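Actibind (Aspergillus niger, PDB 3D3Z) is a T2-family ribonuclease that cleaves RNA, probably with little base specificity and a preference for adenylic acid. Local coordinates at residues E111-I122 and E134-Q142; V189-S197 and D227-K235. All coordinates share one frame; numbering follows the deposited sequence. Where two conformers were deposited one is given.

Contact 1: E111-I122 and E134-Q142; sequences EWNKHGTCINTI and EEVGDFFQQ. With PO4 (phosphate ion), chain D.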
loop_
_atom_site.group_PDB
_atom_site.type_symbol
_atom_site.label_atom_id
_atom_site.label_comp_id
_atom_site.label_asym_id
_atom_site.label_seq_id
_atom_site.Cartn_x
_atom_site.Cartn_y
_atom_site.Cartn_z
ATOM N N GLU A 111 8.483 0.686 7.010
ATOM C CA GLU A 111 7.983 0.316 5.713
ATOM C C GLU A 111 9.048 0.304 4.596
ATOM O O GLU A 111 9.120 -0.659 3.826
ATOM C CB GLU A 111 6.804 1.177 5.330
ATOM C CG GLU A 111 5.542 0.845 6.231
ATOM C CD GLU A 111 5.090 -0.610 6.178
ATOM O OE1 GLU A 111 5.048 -1.130 5.050
ATOM O OE2 GLU A 111 4.768 -1.214 7.241
ATOM N N TRP A 112 9.853 1.346 4.524
ATOM C CA TRP A 112 10.946 1.433 3.519
ATOM C C TRP A 112 11.927 0.268 3.768
ATOM O O TRP A 112 12.267 -0.512 2.852
ATOM C CB TRP A 112 11.692 2.842 3.560
ATOM C CG TRP A 112 12.932 2.672 2.783
ATOM C CD1 TRP A 112 14.197 2.482 3.264
ATOM C CD2 TRP A 112 13.007 2.449 1.369
ATOM N NE1 TRP A 112 15.065 2.232 2.228
ATOM C CE2 TRP A 112 14.347 2.153 1.054
ATOM C CE3 TRP A 112 12.060 2.466 0.340
ATOM C CZ2 TRP A 112 14.769 1.893 -0.251
ATOM C CZ3 TRP A 112 12.474 2.161 -0.945
ATOM C CH2 TRP A 112 13.814 1.890 -1.225
ATOM N N ASN A 113 12.454 0.202 4.991
ATOM C CA ASN A 113 13.477 -0.817 5.327
ATOM C C ASN A 113 13.029 -2.225 5.121
ATOM O O ASN A 113 13.777 -3.041 4.605
ATOM C CB ASN A 113 14.016 -0.645 6.765
ATOM C CG ASN A 113 14.685 0.700 6.968
ATOM O OD1 ASN A 113 15.079 1.369 5.991
ATOM N ND2 ASN A 113 14.795 1.129 8.231
ATOM N N LYS A 114 11.834 -2.548 5.569
ATOM C CA LYS A 114 11.314 -3.921 5.461
ATOM C C LYS A 114 10.905 -4.285 4.061
ATOM O O LYS A 114 11.221 -5.367 3.560
ATOM C CB LYS A 114 10.073 -4.094 6.377
ATOM C CG LYS A 114 9.479 -5.503 6.355
ATOM C CD LYS A 114 8.542 -5.787 7.543
ATOM C CE LYS A 114 8.135 -7.272 7.561
ATOM N NZ LYS A 114 7.000 -7.525 8.481
ATOM N N HIS A 115 10.131 -3.413 3.441
ATOM C CA HIS A 115 9.486 -3.712 2.168
ATOM C C HIS A 115 10.000 -2.954 0.905
ATOM O O HIS A 115 10.147 -3.563 -0.152
ATOM C CB HIS A 115 7.987 -3.435 2.297
ATOM C CG HIS A 115 7.259 -4.388 3.210
ATOM N ND1 HIS A 115 7.155 -5.750 2.950
ATOM C CD2 HIS A 115 6.573 -4.169 4.358
ATOM C CE1 HIS A 115 6.423 -6.314 3.902
ATOM N NE2 HIS A 115 6.080 -5.379 4.781
ATOM N N GLY A 116 10.217 -1.648 1.005
ATOM C CA GLY A 116 10.766 -0.836 -0.120
ATOM C C GLY A 116 12.081 -1.426 -0.651
ATOM O O GLY A 116 12.297 -1.460 -1.864
ATOM N N THR A 117 12.936 -1.922 0.258
ATOM C CA THR A 117 14.252 -2.469 -0.099
ATOM C C THR A 117 14.149 -3.776 -0.852
ATOM O O THR A 117 15.157 -4.207 -1.458
ATOM C CB THR A 117 15.232 -2.702 1.131
ATOM O OG1 THR A 117 14.677 -3.666 2.002
ATOM C CG2 THR A 117 15.510 -1.439 1.897
ATOM N N CYS A 118 12.943 -4.361 -0.858
ATOM C CA CYS A 118 12.674 -5.625 -1.525
ATOM C C CYS A 118 12.027 -5.471 -2.904
ATOM O O CYS A 118 11.710 -6.468 -3.553
ATOM C CB CYS A 118 11.809 -6.508 -0.576
ATOM S SG CYS A 118 12.683 -7.042 0.899
ATOM N N ILE A 119 11.793 -4.240 -3.339
ATOM C CA ILE A 119 11.238 -3.987 -4.671
ATOM C C ILE A 119 12.455 -3.894 -5.641
ATOM O O ILE A 119 13.206 -2.897 -5.668
ATOM C CB ILE A 119 10.374 -2.744 -4.652
ATOM C CG1 ILE A 119 9.259 -2.903 -3.601
ATOM C CG2 ILE A 119 9.785 -2.453 -6.048
ATOM C CD1 ILE A 119 8.343 -1.700 -3.448
ATOM N N ASN A 120 12.674 -4.961 -6.401
ATOM C CA ASN A 120 13.895 -5.043 -7.209
ATOM C C ASN A 120 14.027 -3.926 -8.246
ATOM O O ASN A 120 15.146 -3.508 -8.555
ATOM C CB ASN A 120 14.033 -6.426 -7.861
ATOM C CG ASN A 120 13.066 -6.612 -8.986
ATOM O OD1 ASN A 120 11.877 -6.666 -8.756
ATOM N ND2 ASN A 120 13.564 -6.627 -10.217
ATOM N N THR A 121 12.906 -3.412 -8.763
ATOM C CA THR A 121 12.916 -2.430 -9.845
ATOM C C THR A 121 13.187 -0.961 -9.375
ATOM O O THR A 121 13.248 -0.063 -10.213
ATOM C CB THR A 121 11.609 -2.455 -10.638
ATOM O OG1 THR A 121 10.523 -2.208 -9.731
ATOM C CG2 THR A 121 11.403 -3.822 -11.383
ATOM N N ILE A 122 13.454 -0.794 -8.073
ATOM C CA ILE A 122 13.626 0.506 -7.380
ATOM C C ILE A 122 15.099 0.835 -7.140
ATOM O O ILE A 122 15.444 1.905 -6.689
ATOM C CB ILE A 122 12.898 0.455 -5.975
ATOM C CG1 ILE A 122 11.389 0.287 -6.182
ATOM C CG2 ILE A 122 13.199 1.671 -5.110
ATOM C CD1 ILE A 122 10.501 0.775 -5.023
ATOM N N GLU A 134 17.438 8.790 -3.950
ATOM C CA GLU A 134 16.375 9.231 -4.845
ATOM C C GLU A 134 15.231 8.218 -4.809
ATOM O O GLU A 134 14.055 8.616 -4.807
ATOM C CB GLU A 134 16.812 9.395 -6.317
ATOM C CG GLU A 134 15.724 9.868 -7.215
ATOM C CD GLU A 134 16.222 10.193 -8.629
ATOM O OE1 GLU A 134 17.439 9.957 -8.914
ATOM O OE2 GLU A 134 15.357 10.640 -9.410
ATOM N N GLU A 135 15.584 6.934 -4.808
ATOM C CA GLU A 135 14.566 5.864 -4.838
ATOM C C GLU A 135 13.679 5.752 -3.578
ATOM O O GLU A 135 12.560 5.222 -3.655
ATOM C CB GLU A 135 15.183 4.513 -5.203
ATOM C CG GLU A 135 15.823 3.622 -4.088
ATOM C CD GLU A 135 17.091 4.157 -3.498
ATOM O OE1 GLU A 135 17.461 5.332 -3.816
ATOM O OE2 GLU A 135 17.766 3.396 -2.737
ATOM N N VAL A 136 14.196 6.245 -2.449
ATOM C CA VAL A 136 13.452 6.317 -1.192
ATOM C C VAL A 136 12.298 7.295 -1.359
ATOM O O VAL A 136 11.178 6.947 -1.116
ATOM C CB VAL A 136 14.375 6.656 -0.008
ATOM C CG1 VAL A 136 13.580 6.762 1.340
ATOM C CG2 VAL A 136 15.400 5.601 0.104
ATOM N N GLY A 137 12.574 8.509 -1.813
ATOM C CA GLY A 137 11.508 9.473 -2.025
ATOM C C GLY A 137 10.509 9.056 -3.093
ATOM O O GLY A 137 9.288 9.294 -2.938
ATOM N N ASP A 138 11.016 8.479 -4.188
ATOM C CA ASP A 138 10.151 8.028 -5.263
ATOM C C ASP A 138 9.167 6.933 -4.769
ATOM O O ASP A 138 8.011 6.870 -5.241
ATOM C CB ASP A 138 10.940 7.472 -6.439
ATOM C CG ASP A 138 11.588 8.567 -7.319
ATOM O OD1 ASP A 138 11.330 9.788 -7.154
ATOM O OD2 ASP A 138 12.332 8.112 -8.196
ATOM N N PHE A 139 9.659 6.050 -3.901
ATOM C CA PHE A 139 8.872 4.974 -3.294
ATOM C C PHE A 139 7.689 5.573 -2.508
ATOM O O PHE A 139 6.522 5.289 -2.818
ATOM C CB PHE A 139 9.753 4.057 -2.443
ATOM C CG PHE A 139 8.947 3.192 -1.450
ATOM C CD1 PHE A 139 8.432 1.956 -1.831
ATOM C CD2 PHE A 139 8.681 3.641 -0.186
ATOM C CE1 PHE A 139 7.700 1.196 -0.942
ATOM C CE2 PHE A 139 7.971 2.863 0.734
ATOM C CZ PHE A 139 7.485 1.635 0.328
ATOM N N PHE A 140 7.955 6.507 -1.617
ATOM C CA PHE A 140 6.911 7.160 -0.828
ATOM C C PHE A 140 5.912 7.851 -1.704
ATOM O O PHE A 140 4.724 7.593 -1.569
ATOM C CB PHE A 140 7.516 8.070 0.207
ATOM C CG PHE A 140 8.077 7.296 1.355
ATOM C CD1 PHE A 140 7.218 6.774 2.326
ATOM C CD2 PHE A 140 9.418 6.993 1.449
ATOM C CE1 PHE A 140 7.661 5.995 3.344
ATOM C CE2 PHE A 140 9.877 6.213 2.486
ATOM C CZ PHE A 140 8.984 5.719 3.454
ATOM N N GLN A 141 6.400 8.580 -2.706
ATOM C CA GLN A 141 5.521 9.138 -3.757
ATOM C C GLN A 141 4.647 8.090 -4.478
ATOM O O GLN A 141 3.457 8.307 -4.629
ATOM C CB GLN A 141 6.301 10.001 -4.784
ATOM C CG GLN A 141 5.342 10.817 -5.681
ATOM C CD GLN A 141 4.500 11.828 -4.937
ATOM O OE1 GLN A 141 5.026 12.783 -4.369
ATOM N NE2 GLN A 141 3.181 11.709 -5.047
ATOM N N GLN A 142 5.228 6.973 -4.877
ATOM C CA GLN A 142 4.519 5.900 -5.615
ATOM C C GLN A 142 3.393 5.298 -4.735
ATOM O O GLN A 142 2.288 5.117 -5.175
ATOM C CB GLN A 142 5.528 4.820 -5.998
ATOM C CG GLN A 142 4.977 3.684 -6.851
ATOM C CD GLN A 142 4.360 4.120 -8.145
ATOM O OE1 GLN A 142 4.928 4.935 -8.863
ATOM N NE2 GLN A 142 3.206 3.576 -8.458
HETATM P P PO4 D . 4.262 -4.740 7.833
HETATM O O1 PO4 D . 4.907 -5.958 7.155
HETATM O O2 PO4 D . 2.832 -5.123 8.091
HETATM O O3 PO4 D . 4.430 -3.524 6.949
HETATM O O4 PO4 D . 5.115 -4.562 9.062
#

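Contact 2: V189-S197 and D227-K235; sequences VGCEDGALS and DSGIKYPPK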
loop_
_atom_site.group_PDB
_atom_site.type_symbol
_atom_site.label_atom_id
_atom_site.label_comp_id
_atom_site.label_asym_id
_atom_site.label_seq_id
_atom_site.Cartn_x
_atom_site.Cartn_y
_atom_site.Cartn_z
ATOM N N VAL A 189 -9.437 -8.682 3.079
ATOM C CA VAL A 189 -10.160 -7.961 4.128
ATOM C C VAL A 189 -9.755 -8.492 5.519
ATOM O O VAL A 189 -10.005 -9.657 5.842
ATOM C CB VAL A 189 -11.682 -8.047 3.907
ATOM C CG1 VAL A 189 -12.447 -7.176 4.943
ATOM C CG2 VAL A 189 -12.004 -7.607 2.495
ATOM N N GLY A 190 -9.160 -7.615 6.339
ATOM C CA GLY A 190 -8.637 -7.977 7.649
ATOM C C GLY A 190 -9.471 -7.367 8.759
ATOM O O GLY A 190 -9.836 -6.197 8.686
ATOM N N CYS A 191 -9.838 -8.191 9.750
ATOM C CA CYS A 191 -10.642 -7.758 10.902
ATOM C C CYS A 191 -9.851 -7.918 12.168
ATOM O O CYS A 191 -8.951 -8.753 12.254
ATOM C CB CYS A 191 -11.933 -8.594 11.024
ATOM S SG CYS A 191 -13.174 -8.191 9.848
ATOM N N GLU A 192 -10.158 -7.075 13.143
ATOM C CA GLU A 192 -9.563 -7.176 14.450
ATOM C C GLU A 192 -10.681 -7.072 15.464
ATOM O O GLU A 192 -11.436 -6.107 15.445
ATOM C CB GLU A 192 -8.599 -6.018 14.701
ATOM C CG GLU A 192 -7.721 -6.199 15.937
ATOM C CD GLU A 192 -6.713 -7.312 15.780
ATOM O OE1 GLU A 192 -6.359 -7.581 14.619
ATOM O OE2 GLU A 192 -6.270 -7.928 16.783
ATOM N N ASP A 193 -10.781 -8.050 16.353
ATOM C CA ASP A 193 -11.807 -8.004 17.403
ATOM C C ASP A 193 -13.177 -7.872 16.712
ATOM O O ASP A 193 -13.994 -7.042 17.124
ATOM C CB ASP A 193 -11.590 -6.792 18.361
ATOM C CG ASP A 193 -10.283 -6.886 19.184
ATOM O OD1 ASP A 193 -10.174 -7.871 19.920
ATOM O OD2 ASP A 193 -9.377 -6.004 19.125
ATOM N N GLY A 194 -13.410 -8.630 15.640
ATOM C CA GLY A 194 -14.638 -8.453 14.847
ATOM C C GLY A 194 -14.892 -7.119 14.170
ATOM O O GLY A 194 -15.994 -6.881 13.662
ATOM N N ALA A 195 -13.886 -6.238 14.115
ATOM C CA ALA A 195 -14.031 -4.935 13.446
ATOM C C ALA A 195 -13.121 -4.864 12.200
ATOM O O ALA A 195 -11.986 -5.346 12.183
ATOM C CB ALA A 195 -13.710 -3.783 14.400
ATOM N N LEU A 196 -13.669 -4.259 11.167
ATOM C CA LEU A 196 -12.987 -3.958 9.926
ATOM C C LEU A 196 -11.775 -3.035 10.267
ATOM O O LEU A 196 -11.899 -2.019 10.982
ATOM C CB LEU A 196 -14.027 -3.360 8.935
ATOM C CG LEU A 196 -13.809 -3.277 7.443
ATOM C CD1 LEU A 196 -13.508 -4.619 6.808
ATOM C CD2 LEU A 196 -15.025 -2.558 6.819
ATOM N N SER A 197 -10.623 -3.467 9.796
ATOM C CA SER A 197 -9.314 -3.029 10.275
ATOM C C SER A 197 -8.242 -2.815 9.177
ATOM O O SER A 197 -7.515 -1.847 9.232
ATOM C CB SER A 197 -8.798 -4.062 11.246
ATOM O OG SER A 197 -7.552 -3.630 11.713
ATOM N N ASP A 227 -18.069 -14.306 8.340
ATOM C CA ASP A 227 -18.857 -14.019 7.166
ATOM C C ASP A 227 -19.849 -12.927 7.431
ATOM O O ASP A 227 -20.368 -12.323 6.481
ATOM C CB ASP A 227 -19.537 -15.292 6.652
ATOM C CG ASP A 227 -18.544 -16.328 6.255
ATOM O OD1 ASP A 227 -17.618 -15.994 5.480
ATOM O OD2 ASP A 227 -18.656 -17.475 6.725
ATOM N N SER A 228 -20.115 -12.677 8.710
ATOM C CA SER A 228 -21.049 -11.641 9.124
ATOM C C SER A 228 -20.823 -11.137 10.566
ATOM O O SER A 228 -19.991 -11.644 11.315
ATOM C CB SER A 228 -22.507 -12.145 8.953
ATOM O OG SER A 228 -22.770 -13.192 9.875
ATOM N N GLY A 229 -21.605 -10.136 10.927
ATOM C CA GLY A 229 -21.551 -9.484 12.214
ATOM C C GLY A 229 -20.427 -8.456 12.265
ATOM O O GLY A 229 -20.109 -7.966 13.349
ATOM N N ILE A 230 -19.840 -8.129 11.096
ATOM C CA ILE A 230 -18.609 -7.267 11.045
ATOM C C ILE A 230 -18.925 -5.837 11.440
ATOM O O ILE A 230 -19.840 -5.187 10.902
ATOM C CB ILE A 230 -17.898 -7.297 9.666
ATOM C CG1 ILE A 230 -17.325 -8.690 9.387
ATOM C CG2 ILE A 230 -16.710 -6.288 9.616
ATOM C CD1 ILE A 230 -17.047 -8.977 7.848
ATOM N N LYS A 231 -18.167 -5.339 12.404
ATOM C CA LYS A 231 -18.334 -3.973 12.821
ATOM C C LYS A 231 -17.426 -3.060 11.999
ATOM O O LYS A 231 -16.324 -3.437 11.640
ATOM C CB LYS A 231 -17.990 -3.793 14.291
ATOM C CG LYS A 231 -18.709 -4.769 15.203
ATOM C CD LYS A 231 -18.421 -4.496 16.659
ATOM C CE LYS A 231 -17.036 -4.983 17.078
ATOM N NZ LYS A 231 -16.512 -4.052 18.172
ATOM N N TYR A 232 -17.941 -1.876 11.712
ATOM C CA TYR A 232 -17.205 -0.799 11.052
ATOM C C TYR A 232 -17.205 0.391 12.013
ATOM O O TYR A 232 -18.081 1.253 11.951
ATOM C CB TYR A 232 -17.878 -0.479 9.733
ATOM C CG TYR A 232 -17.127 0.358 8.707
ATOM C CD1 TYR A 232 -15.805 0.794 8.895
ATOM C CD2 TYR A 232 -17.748 0.667 7.495
ATOM C CE1 TYR A 232 -15.158 1.539 7.899
ATOM C CE2 TYR A 232 -17.109 1.392 6.508
ATOM C CZ TYR A 232 -15.812 1.829 6.719
ATOM O OH TYR A 232 -15.209 2.571 5.718
ATOM N N PRO A 233 -16.298 0.377 12.996
ATOM C CA PRO A 233 -16.402 1.391 14.059
ATOM C C PRO A 233 -16.154 2.823 13.579
ATOM O O PRO A 233 -15.249 3.037 12.751
ATOM C CB PRO A 233 -15.374 0.932 15.095
ATOM C CG PRO A 233 -15.034 -0.477 14.740
ATOM C CD PRO A 233 -15.218 -0.595 13.277
ATOM N N PRO A 234 -17.001 3.782 14.022
ATOM C CA PRO A 234 -16.800 5.173 13.680
ATOM C C PRO A 234 -15.516 5.715 14.321
ATOM O O PRO A 234 -15.189 5.352 15.441
ATOM C CB PRO A 234 -18.062 5.873 14.251
ATOM C CG PRO A 234 -19.056 4.795 14.452
ATOM C CD PRO A 234 -18.229 3.607 14.844
ATOM N N LYS A 235 -14.757 6.510 13.558
ATOM C CA LYS A 235 -13.593 7.196 14.122
ATOM C C LYS A 235 -14.048 8.332 15.033
ATOM O O LYS A 235 -15.093 8.917 14.780
ATOM C CB LYS A 235 -12.664 7.705 13.018
ATOM C CG LYS A 235 -12.065 6.627 12.160
ATOM C CD LYS A 235 -11.022 7.249 11.231
ATOM C CE LYS A 235 -10.191 6.247 10.527
ATOM N NZ LYS A 235 -9.329 6.902 9.509
HETATM O O HOH W 1 -14.007 -3.994 18.061
#

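Contact 1: E111-I122 and E134-Q142
Behind the active site of this RNase T2 fold, Trp112 and Phe139 form the centre of a helix-helix contact, the short axes of 111-116 and 134-142 running 87° apart. Trp112 is a knob in a hole formed by Glu135, Val136, Phe139 and Phe140. Its benzo edge meets the Phe139 face in a T-shaped stack: CE3 lies 3.6 Å from Phe139 CD2, and the ring planes stand 71° apart. Val136 CG2 covers one indole face in a CH-pi contact, 3.7 Å from Trp112 CE2, while Thr117 CG2 lies against the opposite face. With CG of Phe139 turned opposite its backbone N (chi1 162°), the ring reaches Gly116, whose CA sits over its face, 3.8 Å from Phe139 CE1. Ile119 CD1 meets the rim of that ring, 3.9 Å from the same CE1. Trp112 NE1 hydrogen-bonds to Arg70 O; Glu135 OE2 forms a salt bridge with Arg70, and OE1 a hydrogen bond with Tyr130 OH.

The predicted catalytic residues Glu111 and His115 direct their side-chain ends away from the aromatic packing. Trp54 NE1 hydrogen-bonds to Glu111 OE1. His115 NE2 gives phosphate O1 a nearly straight hydrogen bond (2.7 Å), Lys114 NZ another (2.9 Å), and His110 also binds the ion, probably from the crystallisation liquor. The helix thus turns a largely aromatic and aliphatic side to 134-142, while its histidines and Lys114 suit an anion, consistent with an RNA phosphate site.

Contact 2: V189-S197 and D227-K235
Lys231 forms a single parallel beta bridge with Ala195 (CA-CA 4.5 Å): its N donates to Gly194 O at 2.9 Å and its O accepts from Leu196 N at 2.8 Å. N-H...O angles above 170° make both bonds nearly straight. Ala195 CA also approaches Lys231 O, adding a CA-H...O contact between them. Gly194 and Asp193 occupy the type I' turn that joins strands 188-192 and 195-206 as a tight hairpin, so the bridge grips the hairpin where its return strand starts.

Side chains close in around these bonds. Leu196 CD2 stands over the centre of the Tyr232 ring, 4.0 Å from the centroid and only 11° off the normal, a well-centred CH-pi contact. CG of Leu196 lies opposite its backbone N (chi1 -162°), which carries the branch toward that face. Ile230 CG2 touches both Leu196 CB and Cys191 SG, 4.0 Å from each. Ala195 CB rests on the Pro233 ring, 3.6 Å from CG. At the exposed end, the Lys231 chain bends back over the turn, bringing CE to 3.7 Å from Asp193 O, and a water accepts from Lys231 NZ and donates to Asp193 O.

Around the contact, Cys191 is joined to Cys225 by a disulfide, just before 227-235. Gly229 and Ile230 form a G1 beta bulge opposite Tyr169. Tyr232 meets Trp36 edge-to-face and hydrogen-bonds through OH to Trp48. Ile230 and Tyr232 link the hairpin to helices 171-179 and 152-158 respectively, and Val189 also meets 171-179 directly.

Contact 1 closes before contact 2 opens along the chain, and the two lie on opposite sides of the molecule's centre, with their own centres 30 Å apart and nearest atoms about 12 Å apart. They do not touch; the antiparallel sheet connects them. Contact 1 reaches it through Glu111, His115 and Ile119, which pack on strand 49-56, whereas contact 2 contains parts of strands 188-192 and 195-206. Strand 29-35 pairs with both 49-56 and 195-206, completing the connection. One contact therefore joins helices 104-116 and 134-147 beside the predicted active site, and the other fastens the C-terminal segment to a distant hairpin of the same sheet.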